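Local coordinates for protein pyroglutatmate porin OpdO (Pseudomonas aeruginosa, PDB 3SZV) that probably forms a beta-barrel channel across the bacterial outer membrane that lets small carboxylates such as pyroglutamate pass into the periplasm, at residues 218-223 with 284-289; 181-186 with 302-307; 296-301 with 334-339. All coordinates share one frame; numbering follows the deposited sequence.

Contact 1: 218-223 with 284-289; sequences YRQTFA and DPYPYI. With C8E ((hydroxyethyloxy)tri(ethyloxy)octane), chain I; C8E ((hydroxyethyloxy)tri(ethyloxy)octane), chain H.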
loop_
_atom_site.group_PDB
_atom_site.type_symbol
_atom_site.label_atom_id
_atom_site.label_comp_id
_atom_site.label_asym_id
_atom_site.label_seq_id
_atom_site.Cartn_x
_atom_site.Cartn_y
_atom_site.Cartn_z
ATOM N N TYR A 218 -19.279 5.322 2.885
ATOM C CA TYR A 218 -19.502 4.502 1.704
ATOM C C TYR A 218 -19.445 2.995 1.959
ATOM O O TYR A 218 -18.881 2.533 2.961
ATOM C CB TYR A 218 -18.528 4.888 0.577
ATOM C CG TYR A 218 -17.077 4.467 0.790
ATOM C CD1 TYR A 218 -16.679 3.144 0.612
ATOM C CD2 TYR A 218 -16.102 5.393 1.166
ATOM C CE1 TYR A 218 -15.345 2.750 0.796
ATOM C CE2 TYR A 218 -14.768 5.008 1.364
ATOM C CZ TYR A 218 -14.402 3.690 1.180
ATOM O OH TYR A 218 -13.084 3.331 1.373
ATOM N N ARG A 219 -20.046 2.243 1.043
ATOM C CA ARG A 219 -19.901 0.794 0.968
ATOM C C ARG A 219 -19.183 0.512 -0.342
ATOM O O ARG A 219 -19.447 1.167 -1.353
ATOM C CB ARG A 219 -21.263 0.100 0.950
ATOM C CG ARG A 219 -22.149 0.398 2.149
ATOM C CD ARG A 219 -23.577 -0.134 1.919
ATOM N NE ARG A 219 -24.456 0.250 3.011
ATOM C CZ ARG A 219 -25.722 -0.138 3.121
ATOM N NH1 ARG A 219 -26.254 -0.933 2.202
ATOM N NH2 ARG A 219 -26.455 0.260 4.153
ATOM N N GLN A 220 -18.301 -0.476 -0.354
ATOM C CA GLN A 220 -17.575 -0.809 -1.572
ATOM C C GLN A 220 -17.330 -2.308 -1.662
ATOM O O GLN A 220 -17.003 -2.949 -0.666
ATOM C CB GLN A 220 -16.248 -0.060 -1.600
ATOM C CG GLN A 220 -15.480 -0.141 -2.916
ATOM C CD GLN A 220 -14.253 0.736 -2.881
ATOM O OE1 GLN A 220 -13.503 0.711 -1.917
ATOM N NE2 GLN A 220 -14.055 1.549 -3.920
ATOM N N THR A 221 -17.502 -2.858 -2.855
ATOM C CA THR A 221 -17.204 -4.260 -3.118
ATOM C C THR A 221 -16.232 -4.336 -4.273
ATOM O O THR A 221 -16.362 -3.583 -5.243
ATOM C CB THR A 221 -18.476 -5.036 -3.445
ATOM O OG1 THR A 221 -19.354 -4.960 -2.314
ATOM C CG2 THR A 221 -18.166 -6.515 -3.756
ATOM N N PHE A 222 -15.256 -5.233 -4.158
ATOM C CA PHE A 222 -14.202 -5.439 -5.154
ATOM C C PHE A 222 -14.208 -6.889 -5.608
ATOM O O PHE A 222 -14.265 -7.812 -4.787
ATOM C CB PHE A 222 -12.830 -5.109 -4.538
ATOM C CG PHE A 222 -11.641 -5.595 -5.352
ATOM C CD1 PHE A 222 -11.029 -4.758 -6.267
ATOM C CD2 PHE A 222 -11.157 -6.893 -5.211
ATOM C CE1 PHE A 222 -9.942 -5.202 -7.024
ATOM C CE2 PHE A 222 -10.070 -7.342 -5.953
ATOM C CZ PHE A 222 -9.463 -6.492 -6.861
ATOM N N ALA A 223 -14.159 -7.093 -6.918
ATOM C CA ALA A 223 -13.921 -8.420 -7.473
ATOM C C ALA A 223 -12.671 -8.353 -8.326
ATOM O O ALA A 223 -12.449 -7.376 -9.036
ATOM C CB ALA A 223 -15.118 -8.885 -8.302
ATOM N N ASP A 284 -19.349 9.872 -9.091
ATOM C CA ASP A 284 -18.321 10.134 -8.098
ATOM C C ASP A 284 -16.986 9.512 -8.470
ATOM O O ASP A 284 -16.921 8.570 -9.262
ATOM C CB ASP A 284 -18.792 9.620 -6.736
ATOM C CG ASP A 284 -20.024 10.342 -6.267
ATOM O OD1 ASP A 284 -19.872 11.463 -5.748
ATOM O OD2 ASP A 284 -21.155 9.837 -6.457
ATOM N N PRO A 285 -15.900 10.060 -7.915
ATOM C CA PRO A 285 -14.562 9.510 -8.131
ATOM C C PRO A 285 -14.379 8.256 -7.279
ATOM O O PRO A 285 -15.267 7.889 -6.495
ATOM C CB PRO A 285 -13.654 10.635 -7.641
ATOM C CG PRO A 285 -14.427 11.219 -6.492
ATOM C CD PRO A 285 -15.884 11.181 -6.960
ATOM N N TYR A 286 -13.235 7.594 -7.424
ATOM C CA TYR A 286 -13.015 6.338 -6.709
ATOM C C TYR A 286 -12.810 6.566 -5.215
ATOM O O TYR A 286 -11.883 7.258 -4.816
ATOM C CB TYR A 286 -11.781 5.676 -7.270
ATOM C CG TYR A 286 -11.509 4.297 -6.715
ATOM C CD1 TYR A 286 -12.310 3.221 -7.084
ATOM C CD2 TYR A 286 -10.440 4.058 -5.852
ATOM C CE1 TYR A 286 -12.067 1.940 -6.622
ATOM C CE2 TYR A 286 -10.194 2.767 -5.373
ATOM C CZ TYR A 286 -11.006 1.720 -5.769
ATOM O OH TYR A 286 -10.792 0.429 -5.340
ATOM N N PRO A 287 -13.678 5.980 -4.386
ATOM C CA PRO A 287 -13.525 6.242 -2.956
ATOM C C PRO A 287 -12.519 5.306 -2.312
ATOM O O PRO A 287 -12.391 4.140 -2.695
ATOM C CB PRO A 287 -14.927 5.969 -2.398
ATOM C CG PRO A 287 -15.489 4.935 -3.326
ATOM C CD PRO A 287 -14.935 5.274 -4.701
ATOM N N TYR A 288 -11.801 5.850 -1.330
ATOM C CA TYR A 288 -10.895 5.082 -0.480
ATOM C C TYR A 288 -10.592 5.909 0.742
ATOM O O TYR A 288 -10.851 7.107 0.766
ATOM C CB TYR A 288 -9.605 4.691 -1.209
ATOM C CG TYR A 288 -8.771 5.760 -1.900
ATOM C CD1 TYR A 288 -7.560 6.180 -1.361
ATOM C CD2 TYR A 288 -9.149 6.277 -3.141
ATOM C CE1 TYR A 288 -6.761 7.107 -2.022
ATOM C CE2 TYR A 288 -8.350 7.188 -3.811
ATOM C CZ TYR A 288 -7.162 7.601 -3.243
ATOM O OH TYR A 288 -6.330 8.478 -3.876
ATOM N N ILE A 289 -10.009 5.276 1.756
ATOM C CA ILE A 289 -9.681 5.981 2.979
ATOM C C ILE A 289 -8.602 7.037 2.709
ATOM O O ILE A 289 -7.549 6.747 2.143
ATOM C CB ILE A 289 -9.225 4.977 4.041
ATOM C CG1 ILE A 289 -10.423 4.177 4.535
ATOM C CG2 ILE A 289 -8.568 5.695 5.206
ATOM C CD1 ILE A 289 -10.045 2.911 5.268
HETATM C C4 C8E I . -20.787 -2.584 -1.544
HETATM C C5 C8E I . -21.222 -3.302 -0.270
HETATM C C6 C8E I . -20.097 -3.253 0.758
HETATM C C7 C8E I . -20.621 -3.087 2.174
HETATM C C8 C8E I . -21.228 -4.362 2.744
HETATM O O9 C8E I . -20.942 -4.434 4.128
HETATM C C10 C8E I . -19.565 -4.583 4.405
HETATM C C11 C8E I . -19.458 -5.836 5.263
HETATM O O12 C8E I . -18.139 -6.211 5.571
HETATM C C13 C8E I . -18.146 -7.039 6.714
HETATM C C14 C8E I . -16.885 -6.864 7.549
HETATM O O15 C8E I . -16.822 -7.912 8.491
HETATM C C16 C8E I . -16.179 -7.555 9.693
HETATM C C17 C8E I . -14.798 -8.215 9.730
HETATM O O18 C8E I . -14.173 -8.037 10.982
HETATM C C19 C8E I . -13.652 -9.238 11.514
HETATM C C20 C8E I . -12.180 -9.048 11.870
HETATM O O21 C8E I . -12.016 -9.105 13.271
HETATM O O12 C8E H . -16.249 -3.375 -17.851
HETATM C C13 C8E H . -16.522 -4.180 -16.729
HETATM C C14 C8E H . -15.658 -5.440 -16.736
HETATM O O15 C8E H . -15.544 -5.911 -15.408
HETATM C C16 C8E H . -14.370 -6.650 -15.149
HETATM C C17 C8E H . -14.743 -8.015 -14.584
HETATM O O18 C8E H . -13.588 -8.697 -14.137
HETATM C C19 C8E H . -13.175 -8.289 -12.853
HETATM C C20 C8E H . -13.297 -9.460 -11.877
HETATM O O21 C8E H . -14.090 -10.475 -12.449
HETATM O O HOH W 1 -10.931 1.685 -1.824
#

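Contact 2: 181-186 with 302-307; sequences SANRIG and IGDFGN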
loop_
_atom_site.group_PDB
_atom_site.type_symbol
_atom_site.label_atom_id
_atom_site.label_comp_id
_atom_site.label_asym_id
_atom_site.label_seq_id
_atom_site.Cartn_x
_atom_site.Cartn_y
_atom_site.Cartn_z
ATOM N N SER A 181 -11.621 9.712 6.921
ATOM C CA SER A 181 -12.418 10.376 5.898
ATOM C C SER A 181 -12.126 9.697 4.570
ATOM O O SER A 181 -11.243 8.838 4.484
ATOM C CB SER A 181 -12.113 11.876 5.820
ATOM O OG SER A 181 -10.822 12.124 5.290
ATOM N N ALA A 182 -12.884 10.045 3.543
ATOM C CA ALA A 182 -12.677 9.458 2.221
ATOM C C ALA A 182 -11.971 10.438 1.292
ATOM O O ALA A 182 -12.259 11.628 1.291
ATOM C CB ALA A 182 -13.997 9.009 1.617
ATOM N N ASN A 183 -11.022 9.920 0.526
ATOM C CA ASN A 183 -10.301 10.720 -0.458
ATOM C C ASN A 183 -11.263 11.438 -1.412
ATOM O O ASN A 183 -12.167 10.796 -1.972
ATOM C CB ASN A 183 -9.345 9.827 -1.247
ATOM C CG ASN A 183 -8.346 10.619 -2.055
ATOM O OD1 ASN A 183 -7.403 11.198 -1.505
ATOM N ND2 ASN A 183 -8.547 10.669 -3.369
ATOM N N ARG A 184 -11.045 12.746 -1.588
ATOM C CA ARG A 184 -11.906 13.669 -2.366
ATOM C C ARG A 184 -13.287 13.903 -1.774
ATOM O O ARG A 184 -13.720 15.053 -1.649
ATOM C CB ARG A 184 -12.067 13.232 -3.829
ATOM C CG ARG A 184 -10.804 13.294 -4.667
ATOM C CD ARG A 184 -11.128 12.870 -6.107
ATOM N NE ARG A 184 -9.960 12.870 -6.979
ATOM C CZ ARG A 184 -9.142 11.832 -7.153
ATOM N NH1 ARG A 184 -9.373 10.682 -6.513
ATOM N NH2 ARG A 184 -8.101 11.945 -7.969
ATOM N N ILE A 185 -13.970 12.819 -1.429
ATOM C CA ILE A 185 -15.385 12.868 -1.058
ATOM C C ILE A 185 -15.606 13.441 0.342
ATOM O O ILE A 185 -16.657 14.028 0.627
ATOM C CB ILE A 185 -15.987 11.460 -1.170
ATOM C CG1 ILE A 185 -16.098 11.058 -2.644
ATOM C CG2 ILE A 185 -17.338 11.366 -0.465
ATOM C CD1 ILE A 185 -15.931 9.561 -2.858
ATOM N N GLY A 186 -14.616 13.282 1.217
ATOM C CA GLY A 186 -14.718 13.804 2.565
ATOM C C GLY A 186 -15.482 12.884 3.496
ATOM O O GLY A 186 -15.354 11.656 3.426
ATOM N N ILE A 302 2.239 10.136 -7.993
ATOM C CA ILE A 302 1.429 11.247 -7.505
ATOM C C ILE A 302 -0.061 10.944 -7.630
ATOM O O ILE A 302 -0.795 10.904 -6.628
ATOM C CB ILE A 302 1.773 12.553 -8.233
ATOM C CG1 ILE A 302 3.251 12.906 -8.004
ATOM C CG2 ILE A 302 0.868 13.697 -7.754
ATOM C CD1 ILE A 302 3.726 14.135 -8.743
ATOM N N GLY A 303 -0.508 10.693 -8.850
ATOM C CA GLY A 303 -1.933 10.573 -9.105
ATOM C C GLY A 303 -2.521 9.179 -9.061
ATOM O O GLY A 303 -1.820 8.170 -9.250
ATOM N N ASP A 304 -3.821 9.117 -8.799
ATOM C CA ASP A 304 -4.531 7.850 -8.779
ATOM C C ASP A 304 -5.328 7.577 -10.058
ATOM O O ASP A 304 -5.800 6.454 -10.273
ATOM C CB ASP A 304 -5.427 7.714 -7.533
ATOM C CG ASP A 304 -6.500 8.771 -7.451
ATOM O OD1 ASP A 304 -6.743 9.496 -8.451
ATOM O OD2 ASP A 304 -7.132 8.864 -6.371
ATOM N N PHE A 305 -5.457 8.596 -10.909
ATOM C CA PHE A 305 -6.254 8.498 -12.128
ATOM C C PHE A 305 -7.661 8.001 -11.812
ATOM O O PHE A 305 -8.299 7.294 -12.588
ATOM C CB PHE A 305 -5.500 7.708 -13.205
ATOM C CG PHE A 305 -4.305 8.460 -13.718
ATOM C CD1 PHE A 305 -4.400 9.254 -14.857
ATOM C CD2 PHE A 305 -3.111 8.459 -13.003
ATOM C CE1 PHE A 305 -3.315 10.002 -15.299
ATOM C CE2 PHE A 305 -2.026 9.198 -13.438
ATOM C CZ PHE A 305 -2.125 9.969 -14.592
ATOM N N GLY A 306 -8.144 8.446 -10.655
ATOM C CA GLY A 306 -9.430 8.018 -10.136
ATOM C C GLY A 306 -10.474 9.116 -10.130
ATOM O O GLY A 306 -11.474 9.029 -9.414
ATOM N N ASN A 307 -10.236 10.158 -10.924
ATOM C CA ASN A 307 -11.193 11.255 -11.043
ATOM C C ASN A 307 -12.501 10.838 -11.711
ATOM O O ASN A 307 -12.564 9.824 -12.410
ATOM C CB ASN A 307 -10.554 12.427 -11.797
ATOM C CG ASN A 307 -9.408 13.038 -11.028
ATOM O OD1 ASN A 307 -9.629 13.785 -10.068
ATOM N ND2 ASN A 307 -8.180 12.734 -11.440
#

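Contact 3: 296-301 with 334-339; sequences LVNFIQ and RYVSGD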
loop_
_atom_site.group_PDB
_atom_site.type_symbol
_atom_site.label_atom_id
_atom_site.label_comp_id
_atom_site.label_asym_id
_atom_site.label_seq_id
_atom_site.Cartn_x
_atom_site.Cartn_y
_atom_site.Cartn_z
ATOM N N LEU A 296 -5.866 0.735 -7.377
ATOM C CA LEU A 296 -6.109 1.076 -8.781
ATOM C C LEU A 296 -4.881 0.749 -9.599
ATOM O O LEU A 296 -3.761 1.059 -9.190
ATOM C CB LEU A 296 -6.434 2.560 -8.924
ATOM C CG LEU A 296 -7.769 2.986 -8.304
ATOM C CD1 LEU A 296 -7.858 4.511 -8.275
ATOM C CD2 LEU A 296 -8.968 2.381 -9.071
ATOM N N VAL A 297 -5.075 0.114 -10.748
ATOM C CA VAL A 297 -3.924 -0.288 -11.553
ATOM C C VAL A 297 -3.086 0.899 -12.021
ATOM O O VAL A 297 -1.878 0.754 -12.220
ATOM C CB VAL A 297 -4.305 -1.189 -12.773
ATOM C CG1 VAL A 297 -5.025 -2.485 -12.322
ATOM C CG2 VAL A 297 -5.118 -0.407 -13.830
ATOM N N ASN A 298 -3.717 2.064 -12.222
ATOM C CA ASN A 298 -2.981 3.232 -12.687
ATOM C C ASN A 298 -2.663 4.257 -11.593
ATOM O O ASN A 298 -2.351 5.410 -11.881
ATOM C CB ASN A 298 -3.714 3.888 -13.873
ATOM C CG ASN A 298 -3.640 3.042 -15.150
ATOM O OD1 ASN A 298 -2.872 2.074 -15.243
ATOM N ND2 ASN A 298 -4.435 3.421 -16.152
ATOM N N PHE A 299 -2.712 3.818 -10.335
ATOM C CA PHE A 299 -2.254 4.636 -9.211
ATOM C C PHE A 299 -0.733 4.560 -9.166
ATOM O O PHE A 299 -0.155 3.474 -9.016
ATOM C CB PHE A 299 -2.872 4.123 -7.899
ATOM C CG PHE A 299 -2.161 4.569 -6.641
ATOM C CD1 PHE A 299 -2.056 5.911 -6.309
ATOM C CD2 PHE A 299 -1.664 3.624 -5.759
ATOM C CE1 PHE A 299 -1.417 6.306 -5.121
ATOM C CE2 PHE A 299 -1.036 4.010 -4.576
ATOM C CZ PHE A 299 -0.916 5.349 -4.263
ATOM N N ILE A 300 -0.099 5.718 -9.316
ATOM C CA ILE A 300 1.350 5.802 -9.443
ATOM C C ILE A 300 1.935 6.814 -8.447
ATOM O O ILE A 300 1.405 6.933 -7.335
ATOM C CB ILE A 300 1.758 6.022 -10.917
ATOM C CG1 ILE A 300 1.119 7.283 -11.509
ATOM C CG2 ILE A 300 1.379 4.801 -11.742
ATOM C CD1 ILE A 300 1.777 7.706 -12.820
ATOM N N GLN A 301 3.020 7.513 -8.791
ATOM C CA GLN A 301 3.739 8.262 -7.762
ATOM C C GLN A 301 2.896 9.363 -7.146
ATOM O O GLN A 301 2.839 9.509 -5.919
ATOM C CB GLN A 301 5.052 8.839 -8.301
ATOM C CG GLN A 301 5.855 9.601 -7.256
ATOM C CD GLN A 301 7.247 9.978 -7.747
ATOM O OE1 GLN A 301 7.849 9.276 -8.562
ATOM N NE2 GLN A 301 7.766 11.096 -7.251
ATOM N N ARG A 334 7.517 4.926 -16.167
ATOM C CA ARG A 334 6.139 4.664 -16.547
ATOM C C ARG A 334 5.447 5.963 -16.912
ATOM O O ARG A 334 5.873 7.044 -16.513
ATOM C CB ARG A 334 5.385 3.932 -15.431
ATOM C CG ARG A 334 5.387 4.670 -14.111
ATOM C CD ARG A 334 4.749 3.855 -12.997
ATOM N NE ARG A 334 4.983 4.526 -11.730
ATOM C CZ ARG A 334 4.845 3.957 -10.541
ATOM N NH1 ARG A 334 4.410 2.707 -10.448
ATOM N NH2 ARG A 334 5.113 4.641 -9.437
ATOM N N TYR A 335 4.386 5.835 -17.691
ATOM C CA TYR A 335 3.641 6.976 -18.183
ATOM C C TYR A 335 2.173 6.593 -18.151
ATOM O O TYR A 335 1.797 5.496 -18.591
ATOM C CB TYR A 335 4.075 7.304 -19.610
ATOM C CG TYR A 335 3.299 8.421 -20.266
ATOM C CD1 TYR A 335 2.241 8.148 -21.125
ATOM C CD2 TYR A 335 3.644 9.746 -20.050
ATOM C CE1 TYR A 335 1.537 9.183 -21.753
ATOM C CE2 TYR A 335 2.947 10.782 -20.675
ATOM C CZ TYR A 335 1.898 10.484 -21.510
ATOM O OH TYR A 335 1.218 11.525 -22.118
ATOM N N VAL A 336 1.349 7.489 -17.620
ATOM C CA VAL A 336 -0.085 7.280 -17.584
ATOM C C VAL A 336 -0.764 8.507 -18.174
ATOM O O VAL A 336 -0.427 9.637 -17.833
ATOM C CB VAL A 336 -0.582 7.060 -16.150
ATOM C CG1 VAL A 336 -2.084 6.807 -16.138
ATOM C CG2 VAL A 336 0.158 5.894 -15.491
ATOM N N SER A 337 -1.699 8.271 -19.090
ATOM C CA SER A 337 -2.441 9.350 -19.739
ATOM C C SER A 337 -3.927 9.168 -19.481
ATOM O O SER A 337 -4.487 8.101 -19.729
ATOM C CB SER A 337 -2.153 9.335 -21.242
ATOM O OG SER A 337 -2.855 10.364 -21.925
ATOM N N GLY A 338 -4.558 10.214 -18.955
ATOM C CA GLY A 338 -5.974 10.168 -18.639
ATOM C C GLY A 338 -6.763 11.195 -19.431
ATOM O O GLY A 338 -6.289 12.302 -19.696
ATOM N N ASP A 339 -7.977 10.815 -19.808
ATOM C CA ASP A 339 -8.907 11.754 -20.430
ATOM C C ASP A 339 -10.342 11.456 -19.996
ATOM O O ASP A 339 -10.578 10.638 -19.096
ATOM C CB ASP A 339 -8.723 11.799 -21.960
ATOM C CG ASP A 339 -9.256 10.567 -22.666
ATOM O OD1 ASP A 339 -9.640 9.590 -22.000
ATOM O OD2 ASP A 339 -9.284 10.579 -23.917
HETATM O O HOH W 2 7.700 6.572 -9.199
#

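Contact 1: 218-223 with 284-289
Y218 and Q220 belong to a wall strand of the porin barrel, and here they receive Y286, P287 and Y288 of the long loop between strands 271-281 and 311-320, which folds inward against the wall, probably narrowing the lumen as inward-folded loops do in OprD-family channels. P287 supplies a CH-pi contact. Its CB sits 4.0 Å from the centroid of the Y218 ring, 18° off the ring normal, displaced toward the CD2-CE2 rim. CG of Y218 lies between the backbone N and the carbonyl carbon (chi1 72°), which starts the ring off toward the loop. Farther out, OH of Y218 comes within 3.4 Å of CA of Y288, so this tyrosine runs past the proline and abuts the loop backbone.

Q220 handles the polar side. With CG anti to the backbone N and the chain extended beyond it, NE2 makes a weak, bent hydrogen bond of 3.3 Å to O of P287. A water reinforces the pairing, lying 2.8 Å from OE1 of Q220 and 3.0 Å from the same O of P287. The buried carbonyl is therefore approached by an amide and a water together. NE2 of Q220 also lies obliquely against the Y286 ring, 3.4 Å from CE1, with the amide and ring planes 38° apart.

On the strand's other face CB of R219 lies 3.5 Å from C7 of a bound (hydroxyethyloxy)tri(ethyloxy)octane, consistent with that face being the lipid-facing outside. Strand 218-230 is hydrogen-bonded to strands 205-214 and 236-248. The loop also leans on strands 236-248 and 256-268: Y286 touches A244 of the first and A259 of the second, P287 touches A246 and N257 likewise, and on strand 218-230 F222 meets the ring of Y295.

Contact 2: 181-186 with 302-307
R184 and D304 meet tip to tip in an end-on salt bridge, two nitrogens to two oxygens. NH2 of R184 gives a nearly straight bond to OD1 of D304 (2.8 Å, 165°), and NH1 reaches OD2 of D304 at 2.9 Å through that oxygen's syn lone pair. The two planes are 33° apart, so OD1 lies near the guanidinium plane while OD2 is tilted from it. N307 adds a weaker grip from above the plane, tilted: its OD1 stands 3.2 Å from both NE and NH2 of R184, with the amide turned 77° from the guanidinium, and both bonds are weak and strongly bent. The backbone of G306 and N307 lies over that same guanidinium face.

One shell out, D304 is itself held. Its OD1 accepts from N of G306 at 2.8 Å, reached from above the carboxylate plane, which closes an Asx turn; its OD2 also bonds OH of Y288. N307 is steadied through ND2, which bonds E310. On the other partner, R184 sits at the tip of a tight bend where N of I185 bonds O of N183 at 2.8 Å, a classic gamma turn at positive phi. From CG to NE its chain is extended, which carries NE well away from that bend. Backbone bonds of N183 to Y288 and G306 to Y286 tie both segments to 284-289.

This is a bidentate arginine-aspartate bridge anchored on an Asx turn. It joins the tip of the hairpin formed by strands 180-182 and 186-200 to the long loop before strand 311-320.

Contact 3: 296-301 with 334-339
I300 and R334 both carry their first branch between the backbone N and the carbonyl carbon (chi1 57° in each, placing CG1 and CG), and from there the two side chains slide past each other in opposite directions. I300 lies over one face of the R334 guanidinium: its CB stands 3.6 Å above the plane, toward the rim, and its CG2 comes 3.6 Å from NE. The isoleucine's other branch turns to V336 instead. CD1 of I300 meets CG2 of V336 tip to tip at 3.6 Å, while CG1 of V336 lies 4.0 Å from CB of N298. The hydrophobic part of the contact is thus a short row in which V336 sets CG1 against N298 and CG2 against I300.

Polar groups gather at the arginine end. OE1 of Q301 accepts from a water at 2.8 Å, and that water makes a weak 3.2 Å bond to NH2 of R334; NE2 of Q301 bonds OE2 of E389. OD1 of N355 ties the two sides together more firmly, accepting from N of Q301 and NE of R334. R316 and R375 lie close to R334, a cluster consistent with the arginine-rich lumen known in OprD channels; such crowding of like charge would probably favour anions nearby.

A type I turn from L296 to F299, closed by N of F299 on O of L296, presents N298 to the wall, and I300 follows directly after it. N298 is pinned by its amide to Q314 and S312 of strand 311-320. Strand 329-343, carrying R334 and V336, is hydrogen-bonded to strand 311-320 on one side and strand 346-361 on the other; I300 touches Q314 of the first and E353 and N355 of the second.

How the contacts relate
All three contacts secure one long loop, the link between strands 271-281 and 311-320, at successive points along its course. Contacts 1 and 3 are buried and dock it on the inner face of two different wall strands; contact 2, partly buried and with an exposed arginine, ties it to a neighbouring hairpin tip. The chemistry follows: ring and proline packing with a water-bridged amide in contact 1, a charge pair in contact 2, aliphatic packing over a guanidinium in contact 3. Contacts 1 and 2 join where P285 packs on R184 and G306, contacts 2 and 3 through F305 against V336, and contacts 1 and 3 through Y286 against L296.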